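Local coordinates for phosphoserine phosphatase RsbX (Bacillus subtilis, PDB 3W42), which dephosphorylates the phosphoserine of RsbS and so acts as a negative regulator of the general stress factor sigma-B, at residues C25-M31 and D190-I194; C78-K83 and L131-Q136. All coordinates share one frame; numbering follows the deposited sequence.

Contact 1 (C25-M31 and D190-I194); sequences CGDSFFM and DLTYI
D27 reaches across to T192, and the two side chains run past each other in opposite directions. T192 OG1 donates to D27 OD2 at 2.7 Å. The hydroxyl meets the anti lone pair of OD2, the one turned away from OD1. In T192, OG1 lies beside the backbone N and anti to the carbonyl carbon (chi1 -54°), which leaves CG2 pointing to the F29 ring. T192 CG2 comes within 4.2 Å of F29 CD2, at an oblique approach. T155 OG1 also bonds D27 OD2, and Q16 NE2 bonds T192 OG1, so both ends of this buried pair have a second partner.

At the loop end D190 takes over. Its OD2 accepts the backbone N of G26 at 2.8 Å, with the N-H coming from above the carboxylate plane. The carboxylates of D27 and D190 are turned 76° apart, with OD1 of D27 4.5 Å from OD2 of D190. Two waters bridge the residues. Water 1 donates to D27 OD1 and to the carbonyl O of D190, while water 2 lies between D27 OD1 and D190 OD2.

The two strands belong to different sheets of the PPM-type sandwich. Strand 27-33 is at the edge of one, and strand 191-198 lies inside the other. Their short axes approach to 7.6 Å and run nearly parallel, 17° apart, with side chains filling the gap. D27 and D190 occupy the metal end, where manganese is bound by D44, D156 and D189.

Toward the other end the interface turns apolar. In one of its two conformers M31 has CE 3.6 Å from I194 CG2, a contact that remains doubtful. The CD1 branch of I194, roughly at right angles to CG2, lies 4.1 Å from F30 O and 4.3 Å from F29 CB.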
ATOM      1  N   CYS A  25     -10.541  -1.914 -12.935  1.00  7.35           N
ATOM      2  CA  CYS A  25      -9.209  -1.945 -12.282  1.00  6.73           C
ATOM      3  C   CYS A  25      -9.088  -3.234 -11.508  1.00  6.04           C
ATOM      4  O   CYS A  25     -10.009  -3.660 -10.789  1.00  8.30           O
ATOM      5  CB  CYS A  25      -9.110  -0.747 -11.392  1.00  8.22           C
ATOM      6  SG  CYS A  25      -7.437  -0.453 -10.792  1.00  8.48           S
ATOM      7  N   GLY A  26      -7.940  -3.879 -11.611  1.00  5.47           N
ATOM      8  CA  GLY A  26      -7.633  -5.042 -10.785  1.00  5.79           C
ATOM      9  C   GLY A  26      -6.953  -4.726  -9.474  1.00  4.97           C
ATOM     10  O   GLY A  26      -6.833  -5.650  -8.654  1.00  5.53           O
ATOM     11  N   ASP A  27      -6.531  -3.496  -9.270  1.00  5.15           N
ATOM     12  CA  ASP A  27      -5.926  -3.054  -8.039  1.00  4.71           C
ATOM     13  C   ASP A  27      -7.024  -2.540  -7.106  1.00  4.89           C
ATOM     14  O   ASP A  27      -8.015  -1.962  -7.552  1.00  7.65           O
ATOM     15  CB  ASP A  27      -4.951  -1.900  -8.222  1.00  5.20           C
ATOM     16  CG  ASP A  27      -3.607  -2.174  -8.939  1.00  4.77           C
ATOM     17  OD1 ASP A  27      -3.325  -3.330  -9.270  1.00  5.33           O
ATOM     18  OD2 ASP A  27      -2.886  -1.152  -9.134  1.00  5.43           O
ATOM     19  N   SER A  28      -6.817  -2.617  -5.812  1.00  4.60           N
ATOM     20  CA  SER A  28      -7.682  -1.957  -4.850  0.52  5.11           C
ATOM     21  C   SER A  28      -6.809  -1.327  -3.750  1.00  5.42           C
ATOM     22  O   SER A  28      -5.621  -1.630  -3.569  1.00  6.93           O
ATOM     23  CB  SER A  28      -8.807  -2.884  -4.314  0.52  5.74           C
ATOM     24  OG  SER A  28      -9.694  -3.475  -5.236  0.52  6.04           O
ATOM     25  N   PHE A  29      -7.443  -0.415  -2.997  1.00  6.09           N
ATOM     26  CA  PHE A  29      -6.811   0.205  -1.831  1.00  6.76           C
ATOM     27  C   PHE A  29      -7.853   0.465  -0.799  1.00  6.29           C
ATOM     28  O   PHE A  29      -9.032   0.571  -1.065  1.00  5.92           O
ATOM     29  CB  PHE A  29      -6.081   1.469  -2.203  1.00  8.82           C
ATOM     30  CG  PHE A  29      -7.061   2.562  -2.729  1.00  9.65           C
ATOM     31  CD1 PHE A  29      -7.721   3.399  -1.870  1.00 13.76           C
ATOM     32  CD2 PHE A  29      -7.323   2.662  -4.096  1.00 12.02           C
ATOM     33  CE1 PHE A  29      -8.604   4.327  -2.337  1.00 17.49           C
ATOM     34  CE2 PHE A  29      -8.208   3.597  -4.543  1.00 16.37           C
ATOM     35  CZ  PHE A  29      -8.874   4.361  -3.666  1.00 17.89           C
ATOM     36  N   PHE A  30      -7.378   0.617   0.428  1.00  7.47           N
ATOM     37  CA  PHE A  30      -8.199   1.134   1.526  1.00  7.57           C
ATOM     38  C   PHE A  30      -7.323   2.048   2.384  1.00  7.70           C
ATOM     39  O   PHE A  30      -6.138   1.711   2.639  1.00 10.81           O
ATOM     40  CB  PHE A  30      -8.814   0.026   2.393  1.00  8.76           C
ATOM     41  CG  PHE A  30      -9.702   0.613   3.446  1.00  8.35           C
ATOM     42  CD1 PHE A  30     -10.913   1.140   3.093  1.00  8.29           C
ATOM     43  CD2 PHE A  30      -9.291   0.729   4.764  1.00  9.32           C
ATOM     44  CE1 PHE A  30     -11.711   1.772   4.088  1.00 10.16           C
ATOM     45  CE2 PHE A  30     -10.057   1.328   5.704  1.00  9.58           C
ATOM     46  CZ  PHE A  30     -11.255   1.856   5.394  1.00  9.70           C
ATOM     47  N   MET A  31      -7.837   3.123   2.887  1.00  7.03           N
ATOM     48  CA  MET A  31      -7.069   4.173   3.682  0.56  9.01           C
ATOM     49  C   MET A  31      -8.069   4.654   4.744  1.00  8.31           C
ATOM     50  O   MET A  31      -9.088   5.198   4.315  1.00  9.52           O
ATOM     51  CB  MET A  31      -6.597   5.451   2.929  0.56  9.62           C
ATOM     52  CG  MET A  31      -6.099   6.617   3.807  0.56 13.59           C
ATOM     53  SD  MET A  31      -4.670   6.233   4.870  0.56 10.96           S
ATOM     54  CE  MET A  31      -3.767   6.112   3.534  0.56  3.22           C
ATOM     55  N   ASP A 190      -2.519  -1.360 -14.481  1.00  6.04           N
ATOM     56  CA  ASP A 190      -3.087  -0.620 -13.381  1.00  5.28           C
ATOM     57  C   ASP A 190      -1.976  -0.135 -12.464  1.00  5.11           C
ATOM     58  O   ASP A 190      -1.012  -0.883 -12.199  1.00  5.44           O
ATOM     59  CB  ASP A 190      -4.021  -1.521 -12.594  1.00  5.37           C
ATOM     60  CG  ASP A 190      -5.201  -2.087 -13.420  1.00  5.77           C
ATOM     61  OD1 ASP A 190      -5.705  -1.374 -14.299  1.00  6.75           O
ATOM     62  OD2 ASP A 190      -5.625  -3.208 -13.095  1.00  5.93           O
ATOM     63  N   LEU A 191      -2.107   1.081 -11.997  1.00  5.32           N
ATOM     64  CA  LEU A 191      -1.057   1.708 -11.166  1.00  5.63           C
ATOM     65  C   LEU A 191      -1.739   2.329  -9.989  1.00  5.61           C
ATOM     66  O   LEU A 191      -2.587   3.234 -10.152  1.00  6.35           O
ATOM     67  CB  LEU A 191      -0.322   2.745 -12.011  1.00  6.97           C
ATOM     68  CG  LEU A 191       0.960   3.335 -11.478  1.00  7.18           C
ATOM     69  CD1 LEU A 191       1.718   4.053 -12.589  1.00  9.20           C
ATOM     70  CD2 LEU A 191       0.753   4.264 -10.339  1.00  9.31           C
ATOM     71  N   THR A 192      -1.365   1.898  -8.767  1.00  5.05           N
ATOM     72  CA  THR A 192      -1.892   2.392  -7.492  1.00  4.57           C
ATOM     73  C   THR A 192      -0.777   2.700  -6.589  1.00  5.17           C
ATOM     74  O   THR A 192       0.143   1.874  -6.428  1.00  5.14           O
ATOM     75  CB  THR A 192      -2.845   1.352  -6.857  1.00  5.55           C
ATOM     76  OG1 THR A 192      -3.851   0.985  -7.775  1.00  6.03           O
ATOM     77  CG2 THR A 192      -3.493   1.894  -5.633  1.00  6.77           C
ATOM     78  N   TYR A 193      -0.835   3.854  -5.919  1.00  4.73           N
ATOM     79  CA  TYR A 193       0.105   4.103  -4.831  1.00  5.30           C
ATOM     80  C   TYR A 193      -0.561   4.923  -3.763  1.00  5.02           C
ATOM     81  O   TYR A 193      -1.478   5.702  -4.004  1.00  5.38           O
ATOM     82  CB  TYR A 193       1.441   4.745  -5.307  1.00  5.47           C
ATOM     83  CG  TYR A 193       1.369   6.061  -6.007  1.00  5.20           C
ATOM     84  CD1 TYR A 193       1.239   7.254  -5.330  1.00  6.20           C
ATOM     85  CD2 TYR A 193       1.493   6.126  -7.384  1.00  6.09           C
ATOM     86  CE1 TYR A 193       1.234   8.474  -6.027  1.00  6.86           C
ATOM     87  CE2 TYR A 193       1.516   7.328  -8.051  1.00  7.49           C
ATOM     88  CZ  TYR A 193       1.377   8.483  -7.395  1.00  7.34           C
ATOM     89  OH  TYR A 193       1.398   9.666  -8.111  1.00  9.83           O
ATOM     90  N   ILE A 194      -0.055   4.749  -2.535  1.00  4.37           N
ATOM     91  CA  ILE A 194      -0.411   5.546  -1.378  1.00  4.28           C
ATOM     92  C   ILE A 194       0.860   6.189  -0.885  1.00  3.59           C
ATOM     93  O   ILE A 194       1.834   5.500  -0.622  1.00  4.68           O
ATOM     94  CB  ILE A 194      -1.056   4.727  -0.269  1.00  5.34           C
ATOM     95  CG1 ILE A 194      -2.325   4.008  -0.710  1.00  7.51           C
ATOM     96  CG2 ILE A 194      -1.289   5.598   0.974  1.00  7.75           C
ATOM     97  CD1 ILE A 194      -3.019   3.174   0.371  1.00  9.41           C
TER
HETATM   98  O   HOH W   1      -1.013  -3.272 -10.772  1.00  5.32           O
HETATM   99  O   HOH W   2      -4.417  -4.842 -11.305  1.00  5.77           O

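Contact 2 (C78-K83 and L131-Q136); sequences CNQAMK and LSGKPQ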
ATOM      1  N   CYS A  78      -7.695 -12.122   4.854  1.00  7.27           N
ATOM      2  CA  CYS A  78      -7.567 -11.894   3.412  1.00  7.81           C
ATOM      3  C   CYS A  78      -7.177 -13.171   2.684  1.00  7.07           C
ATOM      4  O   CYS A  78      -7.800 -13.528   1.673  1.00  8.03           O
ATOM      5  CB  CYS A  78      -6.557 -10.812   3.123  1.00  7.63           C
ATOM      6  SG  CYS A  78      -7.089  -9.153   3.675  1.00  7.89           S
ATOM      7  N   ASN A  79      -6.193 -13.905   3.225  1.00  7.19           N
ATOM      8  CA  ASN A  79      -5.802 -15.145   2.604  1.00  7.48           C
ATOM      9  C   ASN A  79      -6.959 -16.154   2.508  1.00  7.45           C
ATOM     10  O   ASN A  79      -7.194 -16.757   1.483  1.00  8.10           O
ATOM     11  CB  ASN A  79      -4.662 -15.757   3.412  1.00  8.00           C
ATOM     12  CG  ASN A  79      -3.987 -16.881   2.690  1.00  9.35           C
ATOM     13  OD1 ASN A  79      -3.742 -16.810   1.518  1.00 10.63           O
ATOM     14  ND2 ASN A  79      -3.803 -17.999   3.407  1.00 15.67           N
ATOM     15  N   GLN A  80      -7.694 -16.282   3.617  1.00  7.19           N
ATOM     16  CA  GLN A  80      -8.853 -17.217   3.571  1.00  8.79           C
ATOM     17  C   GLN A  80      -9.902 -16.824   2.564  1.00  8.23           C
ATOM     18  O   GLN A  80     -10.489 -17.691   1.906  1.00  9.46           O
ATOM     19  CB  GLN A  80      -9.489 -17.341   4.968  1.00  9.34           C
ATOM     20  CG  GLN A  80      -8.538 -18.111   5.930  1.00 10.63           C
ATOM     21  CD  GLN A  80      -9.162 -18.505   7.171  1.00 11.03           C
ATOM     22  OE1 GLN A  80     -10.326 -18.922   7.191  1.00 12.07           O
ATOM     23  NE2 GLN A  80      -8.406 -18.379   8.259  1.00 11.65           N
ATOM     24  N   ALA A  81     -10.087 -15.520   2.332  1.00  8.02           N
ATOM     25  CA  ALA A  81     -11.035 -15.041   1.329  1.00  8.22           C
ATOM     26  C   ALA A  81     -10.562 -15.312  -0.122  1.00  7.93           C
ATOM     27  O   ALA A  81     -11.365 -15.243  -1.016  1.00  9.25           O
ATOM     28  CB  ALA A  81     -11.247 -13.555   1.500  1.00  8.77           C
ATOM     29  N   MET A  82      -9.287 -15.625  -0.309  1.00  8.00           N
ATOM     30  CA  MET A  82      -8.771 -15.896  -1.633  1.00  8.07           C
ATOM     31  C   MET A  82      -9.021 -17.309  -2.122  1.00  9.04           C
ATOM     32  O   MET A  82      -8.870 -17.599  -3.307  1.00 10.76           O
ATOM     33  CB  MET A  82      -7.279 -15.571  -1.747  1.00  7.56           C
ATOM     34  CG  MET A  82      -6.940 -14.130  -1.470  1.00  7.00           C
ATOM     35  SD  MET A  82      -7.691 -12.915  -2.577  1.00  7.83           S
ATOM     36  CE  MET A  82      -9.099 -12.369  -1.580  1.00  7.93           C
ATOM     37  N   LYS A  83      -9.428 -18.213  -1.201  1.00 10.73           N
ATOM     38  CA  LYS A  83      -9.738 -19.595  -1.610  1.00 14.75           C
ATOM     39  C   LYS A  83     -10.895 -19.517  -2.649  1.00 14.49           C
ATOM     40  O   LYS A  83     -11.819 -18.794  -2.439  1.00 17.42           O
ATOM     41  CB  LYS A  83     -10.110 -20.417  -0.415  1.00 16.15           C
ATOM     42  CG  LYS A  83      -9.978 -21.868  -0.679  1.00 21.95           C
ATOM     43  CD  LYS A  83     -10.197 -22.746   0.547  1.00 26.79           C
ATOM     44  CE  LYS A  83     -10.535 -24.118   0.222  1.00 29.65           C
ATOM     45  NZ  LYS A  83     -10.948 -24.786   1.504  1.00 31.76           N
ATOM     46  N   LEU A 131      -1.377 -14.208  -1.995  1.00  6.51           N
ATOM     47  CA  LEU A 131      -2.404 -14.722  -1.128  1.00  6.93           C
ATOM     48  C   LEU A 131      -3.346 -15.544  -1.976  1.00  6.55           C
ATOM     49  O   LEU A 131      -4.098 -15.042  -2.803  1.00  7.06           O
ATOM     50  CB  LEU A 131      -3.172 -13.602  -0.444  1.00  6.64           C
ATOM     51  CG  LEU A 131      -2.355 -12.675   0.449  1.00  6.86           C
ATOM     52  CD1 LEU A 131      -3.184 -11.559   1.007  1.00  8.92           C
ATOM     53  CD2 LEU A 131      -1.652 -13.403   1.603  1.00  7.99           C
ATOM     54  N   SER A 132      -3.338 -16.880  -1.737  1.00  8.29           N
ATOM     55  CA  SER A 132      -4.062 -17.836  -2.536  1.00  8.45           C
ATOM     56  C   SER A 132      -5.148 -18.592  -1.782  1.00  9.15           C
ATOM     57  O   SER A 132      -5.904 -19.319  -2.380  1.00 10.89           O
ATOM     58  CB  SER A 132      -3.060 -18.865  -3.101  1.00 11.15           C
ATOM     59  OG  SER A 132      -2.599 -19.682  -2.018  1.00 13.68           O
ATOM     60  N   GLY A 133      -5.145 -18.505  -0.453  1.00  9.73           N
ATOM     61  CA  GLY A 133      -6.010 -19.359   0.364  1.00 11.45           C
ATOM     62  C   GLY A 133      -5.293 -20.556   0.931  1.00 14.45           C
ATOM     63  O   GLY A 133      -5.816 -21.224   1.743  1.00 18.14           O
ATOM     64  N   LYS A 134      -4.122 -20.860   0.436  1.00 15.96           N
ATOM     65  CA  LYS A 134      -3.281 -21.904   1.035  1.00 17.04           C
ATOM     66  C   LYS A 134      -2.407 -21.384   2.141  1.00 16.98           C
ATOM     67  O   LYS A 134      -2.247 -20.207   2.292  1.00 16.56           O
ATOM     68  CB  LYS A 134      -2.390 -22.439  -0.028  1.00 17.58           C
ATOM     69  CG  LYS A 134      -3.105 -23.037  -1.215  1.00 24.01           C
ATOM     70  CD  LYS A 134      -2.349 -24.204  -1.848  1.00 32.64           C
ATOM     71  CE  LYS A 134      -1.965 -25.380  -0.876  1.00 35.77           C
ATOM     72  NZ  LYS A 134      -0.594 -25.984  -1.125  1.00 35.44           N
ATOM     73  N   PRO A 135      -1.793 -22.260   2.946  1.00 19.01           N
ATOM     74  CA  PRO A 135      -1.140 -21.709   4.183  1.00 19.36           C
ATOM     75  C   PRO A 135       0.077 -20.757   3.996  1.00 18.25           C
ATOM     76  O   PRO A 135       0.789 -20.942   3.020  1.00 21.68           O
ATOM     77  CB  PRO A 135      -0.778 -22.980   5.014  1.00 21.72           C
ATOM     78  CG  PRO A 135      -1.471 -24.090   4.331  1.00 22.13           C
ATOM     79  CD  PRO A 135      -1.953 -23.718   2.995  1.00 19.91           C
ATOM     80  N   GLN A 136       0.264 -19.803   4.874  1.00 18.79           N
ATOM     81  CA  GLN A 136       1.313 -18.794   4.765  1.00 18.33           C
ATOM     82  C   GLN A 136       2.035 -18.758   6.017  1.00 18.26           C
ATOM     83  O   GLN A 136       1.421 -18.838   7.076  1.00 22.47           O
ATOM     84  CB  GLN A 136       0.770 -17.356   4.600  1.00 18.57           C
ATOM     85  CG  GLN A 136       0.228 -17.131   3.232  1.00 21.76           C
ATOM     86  CD  GLN A 136       1.253 -16.920   2.060  1.00 18.57           C
ATOM     87  OE1 GLN A 136       0.889 -16.959   0.939  1.00 20.19           O
ATOM     88  NE2 GLN A 136       2.512 -16.609   2.373  1.00 19.91           N
TER
HETATM   89  O   HOH W   3      -1.532 -18.014   0.386  1.00 19.67           O
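Segment 78-83, which begins in helix 71-81, lies against the irregular loop 131-136, the CA atoms nearest each other being those of K83 and G133, 4.2 Å apart. G133 CA also makes a CA-H...O contact with the carbonyl O of N79 at 3.1 Å.

N79 is buried and uses both ends of its amide. Its CG is anti to the backbone N (chi1 -167°), and this carries the amide into the bend of the loop. There OD1 accepts from G133 N at 3.0 Å, the donor sitting above the carbonyl plane. ND2 donates to K134 O at 2.9 Å, with that oxygen almost in the amide plane. These two bonds fix the rotation of the amide. Water 3 accepts from S132 N and lies 2.8 Å from N79 OD1.

Next to this polar part, L131 CB packs on M82 CG at 3.9 Å, and L131 CD1 reaches C78 CB. M82 continues to S55 and A58 of helix 49-65, while L131 touches V107 of strand 101-107.

S132 OG accepts from K134 N at 3.1 Å, which closes an ST turn in the loop that N79 ties to the helix.

Overall arrangement
Contact 1 lies between the two beta-sheets, and contact 2 lies on the outer side of one of them. Their centres are about 19 Å apart, and their nearest atoms are about 9 Å apart, so they do not touch. Helix 49-65 touches both: S56 bonds G26 and S28 of contact 1, and the same helix packs on M82 of contact 2. Only contact 1 is close to the metal. The D27 side chain is about 4 Å from the manganese ion, against about 14 Å for that of M82. In sequence, both segments of contact 2 fall between those of contact 1. All four lie within the PPM-type phosphatase range.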